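Local structure of brefeldin A esterase (Bacillus subtilis, 1JKM) at residues 81-86 / 97-102; 158-163 / 263-268. The protein is a serine hydrolase of the alpha/beta hydrolase family, homologous to mammalian hormone-sensitive lipase, that degrades brefeldin A. One frame throughout, in Å; residues are numbered along the deposited sequence.

Contact 1. Residues 81-86 / 97-102; sequences ETSTET and LHVFRP
Thr82 and Phe100 face each other as a non-hydrogen-bonded pair, and the methyl CG2 of Thr82 approaches the ring obliquely, 3.6 Å from Phe100 CD2. That methyl lies anti to the carbonyl carbon of Thr82, with OG1 at chi1 49°, which turns carbon rather than oxygen to the ring. Two residues on, Thr84 repeats the choice beside His98: the two side chains run in the same direction, and Thr84 CG2 is 4.0 Å from His98 CD2. The other face carries Glu81, Ser83 and Glu85 against Arg101, Val99 and Leu97. Here Ser83 OG rests on Val99 CB at 3.4 Å and is linked through a water to Val99 O. Glu81 and Arg101 are turned across each other, carboxylate and guanidinium planes 87° apart; Glu81 OE2 stays 5.1 Å from Arg101 NE, and Arg101 NH2 instead binds Leu182 O. Paired backbone bonds join Glu81 to Arg101, Ser83 to Val99 and Glu85 to Leu97; the last includes Leu97 N to Glu85 O at 2.8 Å. This antiparallel hairpin forms one margin of the main sheet within the chain: strand 94-102 pairs on its other side with the antiparallel strand 143-147, through His98 with Met146 and Phe100 with Val144, Phe100 packs on helix 128-139, and Leu97 meets Ala171 and Trp174 of helix 163-177 on the opposite face.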
loop_
_atom_site.group_PDB
_atom_site.type_symbol
_atom_site.label_atom_id
_atom_site.label_comp_id
_atom_site.label_asym_id
_atom_site.label_seq_id
_atom_site.Cartn_x
_atom_site.Cartn_y
_atom_site.Cartn_z
ATOM N N GLU B 81 3.683 -31.269 -3.748
ATOM C CA GLU B 81 4.658 -32.165 -3.126
ATOM C C GLU B 81 6.090 -31.765 -3.441
ATOM O O GLU B 81 6.446 -31.070 -4.396
ATOM C CB GLU B 81 4.391 -33.614 -3.455
ATOM C CG GLU B 81 3.678 -33.975 -4.737
ATOM C CD GLU B 81 3.825 -35.482 -4.944
ATOM O OE1 GLU B 81 3.021 -36.211 -4.320
ATOM O OE2 GLU B 81 4.743 -35.887 -5.694
ATOM N N THR B 82 6.937 -32.191 -2.516
ATOM C CA THR B 82 8.320 -31.766 -2.388
ATOM C C THR B 82 9.195 -33.011 -2.333
ATOM O O THR B 82 8.791 -34.081 -1.871
ATOM C CB THR B 82 8.481 -30.983 -1.077
ATOM O OG1 THR B 82 7.863 -31.836 -0.087
ATOM C CG2 THR B 82 7.735 -29.647 -1.081
ATOM N N SER B 83 10.380 -32.919 -2.897
ATOM C CA SER B 83 11.351 -34.010 -2.801
ATOM C C SER B 83 12.698 -33.327 -2.852
ATOM O O SER B 83 12.706 -32.110 -3.126
ATOM C CB SER B 83 11.156 -34.969 -3.962
ATOM O OG SER B 83 11.254 -34.229 -5.171
ATOM N N THR B 84 13.762 -34.056 -2.504
ATOM C CA THR B 84 15.082 -33.431 -2.562
ATOM C C THR B 84 16.018 -34.315 -3.381
ATOM O O THR B 84 15.766 -35.512 -3.551
ATOM C CB THR B 84 15.714 -33.176 -1.191
ATOM O OG1 THR B 84 15.984 -34.436 -0.563
ATOM C CG2 THR B 84 14.815 -32.407 -0.239
ATOM N N GLU B 85 17.028 -33.701 -3.982
ATOM C CA GLU B 85 18.023 -34.416 -4.765
ATOM C C GLU B 85 19.380 -33.854 -4.332
ATOM O O GLU B 85 19.434 -32.716 -3.865
ATOM C CB GLU B 85 17.877 -34.242 -6.259
ATOM C CG GLU B 85 16.600 -34.735 -6.888
ATOM C CD GLU B 85 16.556 -36.194 -7.281
ATOM O OE1 GLU B 85 17.554 -36.926 -7.112
ATOM O OE2 GLU B 85 15.483 -36.617 -7.784
ATOM N N THR B 86 20.432 -34.664 -4.414
ATOM C CA THR B 86 21.768 -34.119 -4.187
ATOM C C THR B 86 22.603 -34.337 -5.438
ATOM O O THR B 86 22.462 -35.390 -6.070
ATOM C CB THR B 86 22.392 -34.827 -2.972
ATOM O OG1 THR B 86 21.547 -34.656 -1.819
ATOM C CG2 THR B 86 23.781 -34.296 -2.695
ATOM N N LEU B 97 19.249 -29.935 -4.075
ATOM C CA LEU B 97 18.158 -29.373 -4.860
ATOM C C LEU B 97 16.841 -29.688 -4.158
ATOM O O LEU B 97 16.603 -30.844 -3.798
ATOM C CB LEU B 97 18.133 -29.937 -6.273
ATOM C CG LEU B 97 19.391 -29.816 -7.133
ATOM C CD1 LEU B 97 19.117 -30.417 -8.508
ATOM C CD2 LEU B 97 19.884 -28.390 -7.278
ATOM N N HIS B 98 16.014 -28.660 -3.993
ATOM C CA HIS B 98 14.687 -28.848 -3.403
ATOM C C HIS B 98 13.605 -28.734 -4.470
ATOM O O HIS B 98 13.536 -27.682 -5.125
ATOM C CB HIS B 98 14.448 -27.762 -2.362
ATOM C CG HIS B 98 15.326 -27.777 -1.156
ATOM N ND1 HIS B 98 16.479 -27.036 -1.056
ATOM C CD2 HIS B 98 15.195 -28.434 0.028
ATOM C CE1 HIS B 98 17.042 -27.233 0.119
ATOM N NE2 HIS B 98 16.278 -28.079 0.799
ATOM N N VAL B 99 12.894 -29.793 -4.747
ATOM C CA VAL B 99 11.963 -29.951 -5.845
ATOM C C VAL B 99 10.508 -29.893 -5.389
ATOM O O VAL B 99 10.034 -30.589 -4.493
ATOM C CB VAL B 99 12.170 -31.295 -6.579
ATOM C CG1 VAL B 99 11.204 -31.465 -7.745
ATOM C CG2 VAL B 99 13.603 -31.424 -7.081
ATOM N N PHE B 100 9.723 -29.016 -6.009
ATOM C CA PHE B 100 8.332 -28.765 -5.705
ATOM C C PHE B 100 7.477 -29.030 -6.937
ATOM O O PHE B 100 7.831 -28.564 -8.036
ATOM C CB PHE B 100 8.170 -27.264 -5.375
ATOM C CG PHE B 100 8.984 -26.776 -4.216
ATOM C CD1 PHE B 100 10.327 -26.447 -4.357
ATOM C CD2 PHE B 100 8.387 -26.624 -2.969
ATOM C CE1 PHE B 100 11.078 -25.997 -3.295
ATOM C CE2 PHE B 100 9.136 -26.166 -1.895
ATOM C CZ PHE B 100 10.466 -25.855 -2.049
ATOM N N ARG B 101 6.416 -29.809 -6.820
ATOM C CA ARG B 101 5.498 -29.938 -7.967
ATOM C C ARG B 101 4.065 -30.073 -7.491
ATOM O O ARG B 101 3.830 -30.441 -6.333
ATOM C CB ARG B 101 5.954 -31.138 -8.805
ATOM C CG ARG B 101 6.045 -32.397 -7.966
ATOM C CD ARG B 101 6.085 -33.647 -8.845
ATOM N NE ARG B 101 7.361 -33.728 -9.536
ATOM C CZ ARG B 101 7.502 -33.664 -10.859
ATOM N NH1 ARG B 101 6.457 -33.536 -11.662
ATOM N NH2 ARG B 101 8.737 -33.750 -11.324
ATOM N N PRO B 102 3.092 -29.701 -8.311
ATOM C CA PRO B 102 1.683 -29.845 -7.989
ATOM C C PRO B 102 1.270 -31.290 -7.718
ATOM O O PRO B 102 1.592 -32.161 -8.515
ATOM C CB PRO B 102 0.944 -29.311 -9.199
ATOM C CG PRO B 102 1.926 -29.119 -10.277
ATOM C CD PRO B 102 3.297 -29.422 -9.752
HETATM O O HOH W 1 8.509 -33.021 -5.496
#

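Contact 2. Residues 158-163 / 263-268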
loop_
_atom_site.group_PDB
_atom_site.type_symbol
_atom_site.label_atom_id
_atom_site.label_comp_id
_atom_site.label_asym_id
_atom_site.label_seq_id
_atom_site.Cartn_x
_atom_site.Cartn_y
_atom_site.Cartn_z
ATOM N N HIS B 158 34.229 -18.982 3.992
ATOM C CA HIS B 158 34.062 -17.911 3.001
ATOM C C HIS B 158 34.062 -18.531 1.613
ATOM O O HIS B 158 34.878 -19.438 1.381
ATOM C CB HIS B 158 35.174 -16.893 3.092
ATOM C CG HIS B 158 35.206 -15.577 2.420
ATOM N ND1 HIS B 158 34.157 -14.936 1.779
ATOM C CD2 HIS B 158 36.264 -14.717 2.303
ATOM C CE1 HIS B 158 34.555 -13.769 1.306
ATOM N NE2 HIS B 158 35.840 -13.609 1.615
ATOM N N HIS B 159 33.117 -18.172 0.738
ATOM C CA HIS B 159 33.073 -18.753 -0.599
ATOM C C HIS B 159 32.826 -17.679 -1.658
ATOM O O HIS B 159 31.739 -17.601 -2.225
ATOM C CB HIS B 159 32.039 -19.860 -0.807
ATOM C CG HIS B 159 32.066 -20.963 0.195
ATOM N ND1 HIS B 159 31.221 -20.950 1.297
ATOM C CD2 HIS B 159 32.825 -22.076 0.306
ATOM C CE1 HIS B 159 31.459 -22.027 2.022
ATOM N NE2 HIS B 159 32.419 -22.722 1.444
ATOM N N PRO B 160 33.817 -16.841 -1.890
ATOM C CA PRO B 160 33.702 -15.746 -2.839
ATOM C C PRO B 160 33.605 -16.234 -4.284
ATOM O O PRO B 160 33.610 -17.404 -4.640
ATOM C CB PRO B 160 34.971 -14.945 -2.542
ATOM C CG PRO B 160 35.974 -16.021 -2.229
ATOM C CD PRO B 160 35.189 -16.925 -1.312
ATOM N N PHE B 161 33.360 -15.288 -5.185
ATOM C CA PHE B 161 33.176 -15.578 -6.611
ATOM C C PHE B 161 34.410 -16.368 -7.079
ATOM O O PHE B 161 35.485 -15.895 -6.717
ATOM C CB PHE B 161 33.172 -14.211 -7.290
ATOM C CG PHE B 161 33.104 -14.319 -8.787
ATOM C CD1 PHE B 161 31.869 -14.464 -9.408
ATOM C CD2 PHE B 161 34.266 -14.306 -9.553
ATOM C CE1 PHE B 161 31.790 -14.564 -10.783
ATOM C CE2 PHE B 161 34.169 -14.412 -10.932
ATOM C CZ PHE B 161 32.943 -14.539 -11.547
ATOM N N PRO B 162 34.225 -17.462 -7.780
ATOM C CA PRO B 162 32.934 -17.814 -8.369
ATOM C C PRO B 162 32.208 -19.022 -7.880
ATOM O O PRO B 162 31.422 -19.616 -8.641
ATOM C CB PRO B 162 33.377 -18.164 -9.826
ATOM C CG PRO B 162 34.588 -19.020 -9.504
ATOM C CD PRO B 162 35.335 -18.085 -8.575
ATOM N N SER B 163 32.306 -19.427 -6.599
ATOM C CA SER B 163 31.688 -20.657 -6.159
ATOM C C SER B 163 30.173 -20.735 -6.359
ATOM O O SER B 163 29.727 -21.773 -6.818
ATOM C CB SER B 163 31.981 -20.911 -4.660
ATOM O OG SER B 163 33.383 -20.844 -4.440
ATOM N N TYR B 263 31.777 -10.766 -1.675
ATOM C CA TYR B 263 31.660 -11.558 -2.893
ATOM C C TYR B 263 32.986 -11.479 -3.690
ATOM O O TYR B 263 33.316 -12.443 -4.354
ATOM C CB TYR B 263 30.568 -11.027 -3.821
ATOM C CG TYR B 263 30.081 -11.973 -4.897
ATOM C CD1 TYR B 263 29.572 -13.206 -4.647
ATOM C CD2 TYR B 263 30.076 -11.500 -6.213
ATOM C CE1 TYR B 263 29.094 -14.088 -5.610
ATOM C CE2 TYR B 263 29.611 -12.349 -7.202
ATOM C CZ TYR B 263 29.130 -13.586 -6.915
ATOM O OH TYR B 263 28.677 -14.380 -7.928
ATOM N N ASP B 264 33.633 -10.331 -3.650
ATOM C CA ASP B 264 34.854 -10.120 -4.466
ATOM C C ASP B 264 35.899 -9.389 -3.637
ATOM O O ASP B 264 35.991 -8.165 -3.669
ATOM C CB ASP B 264 34.490 -9.325 -5.712
ATOM C CG ASP B 264 35.642 -9.029 -6.667
ATOM O OD1 ASP B 264 36.643 -9.760 -6.701
ATOM O OD2 ASP B 264 35.575 -8.040 -7.429
ATOM N N PRO B 265 36.557 -10.095 -2.710
ATOM C CA PRO B 265 37.300 -9.456 -1.632
ATOM C C PRO B 265 38.497 -8.648 -2.125
ATOM O O PRO B 265 38.779 -7.561 -1.612
ATOM C CB PRO B 265 37.693 -10.579 -0.704
ATOM C CG PRO B 265 37.193 -11.849 -1.270
ATOM C CD PRO B 265 36.360 -11.539 -2.467
ATOM N N THR B 266 39.089 -9.049 -3.264
ATOM C CA THR B 266 40.181 -8.273 -3.848
ATOM C C THR B 266 39.669 -7.102 -4.671
ATOM O O THR B 266 40.437 -6.157 -4.862
ATOM C CB THR B 266 41.038 -9.100 -4.823
ATOM O OG1 THR B 266 40.423 -8.959 -6.114
ATOM C CG2 THR B 266 41.036 -10.566 -4.452
ATOM N N GLY B 267 38.497 -7.281 -5.305
ATOM C CA GLY B 267 37.997 -6.222 -6.186
ATOM C C GLY B 267 38.473 -6.413 -7.620
ATOM O O GLY B 267 38.117 -5.624 -8.515
ATOM N N GLU B 268 39.072 -7.557 -7.942
ATOM C CA GLU B 268 39.533 -7.767 -9.317
ATOM C C GLU B 268 38.425 -8.261 -10.231
ATOM O O GLU B 268 38.650 -8.421 -11.432
ATOM C CB GLU B 268 40.721 -8.726 -9.405
ATOM C CG GLU B 268 40.440 -10.132 -8.906
ATOM C CD GLU B 268 41.717 -10.869 -8.534
ATOM O OE1 GLU B 268 42.701 -10.194 -8.150
ATOM O OE2 GLU B 268 41.713 -12.116 -8.632
#
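Two surface loops of the alpha/beta hydrolase fold meet here, one leading from the short strand 157-158 into helix 163-177, the other leaving helix 253-263. Phe161 and Tyr263 carry most of the contact. The backbone N of Phe161 donates to Tyr263 O over 3.0 Å, an almost straight bond (175° at the hydrogen) lying in the carbonyl plane, and so ties the loop to the carbonyl at the end of the helix. With the backbone anchored, Phe161 CB sits over one face of the tyrosine ring, 4.1 Å from its centroid. Its phenyl group then extends past the rim of the tyrosine in an offset edge-to-face pair, the edge of Phe161 turned toward the face of Tyr263, planes at 64°. Phe161 CG is anti to the backbone N (chi1 175°), which carries CD1 to the phenol end of Tyr263; the hydroxyl OH lies at the edge of the phenylalanine ring, 3.5 Å from CD1. Pro162 CB covers one face of that same ring at its centre, following a cis peptide bond, and His269 also meets it.

A smaller apolar patch adjoins the bond. Pro160 CB touches Pro265 CD at 3.7 Å and also borders Tyr263 O. Beyond it, the His158 ring reaches Pro265 CG through NE2 at 3.6 Å, the two side chains passing one another pointing opposite ways, while ND1 of the histidine bonds to Ala152 O. The arrangement is plain loop packing in the alpha/beta hydrolase fold, in which the loop at the start of helix 163-177, with Pro162 at the N-cap, lies against the C-terminal end of helix 253-263.

Both strands of contact 1 precede either segment of contact 2 in sequence, and the centres of the two contacts lie 30 Å apart, with the nearest atoms about 12 Å from one another. The hairpin of contact 1 is strand pairing in the main mixed sheet, whereas contact 2 joins loops with neither segment belonging to that sheet. Helix 163-177 connects the two regions: its first residue belongs to segment 158-163, and farther along it covers the face of the hairpin bearing Leu97 and Glu85. Local hairpin pairing thus builds one margin of the sheet, while contact 2 brings together loops about 100 residues apart in sequence, joining distant parts of the hydrolase fold.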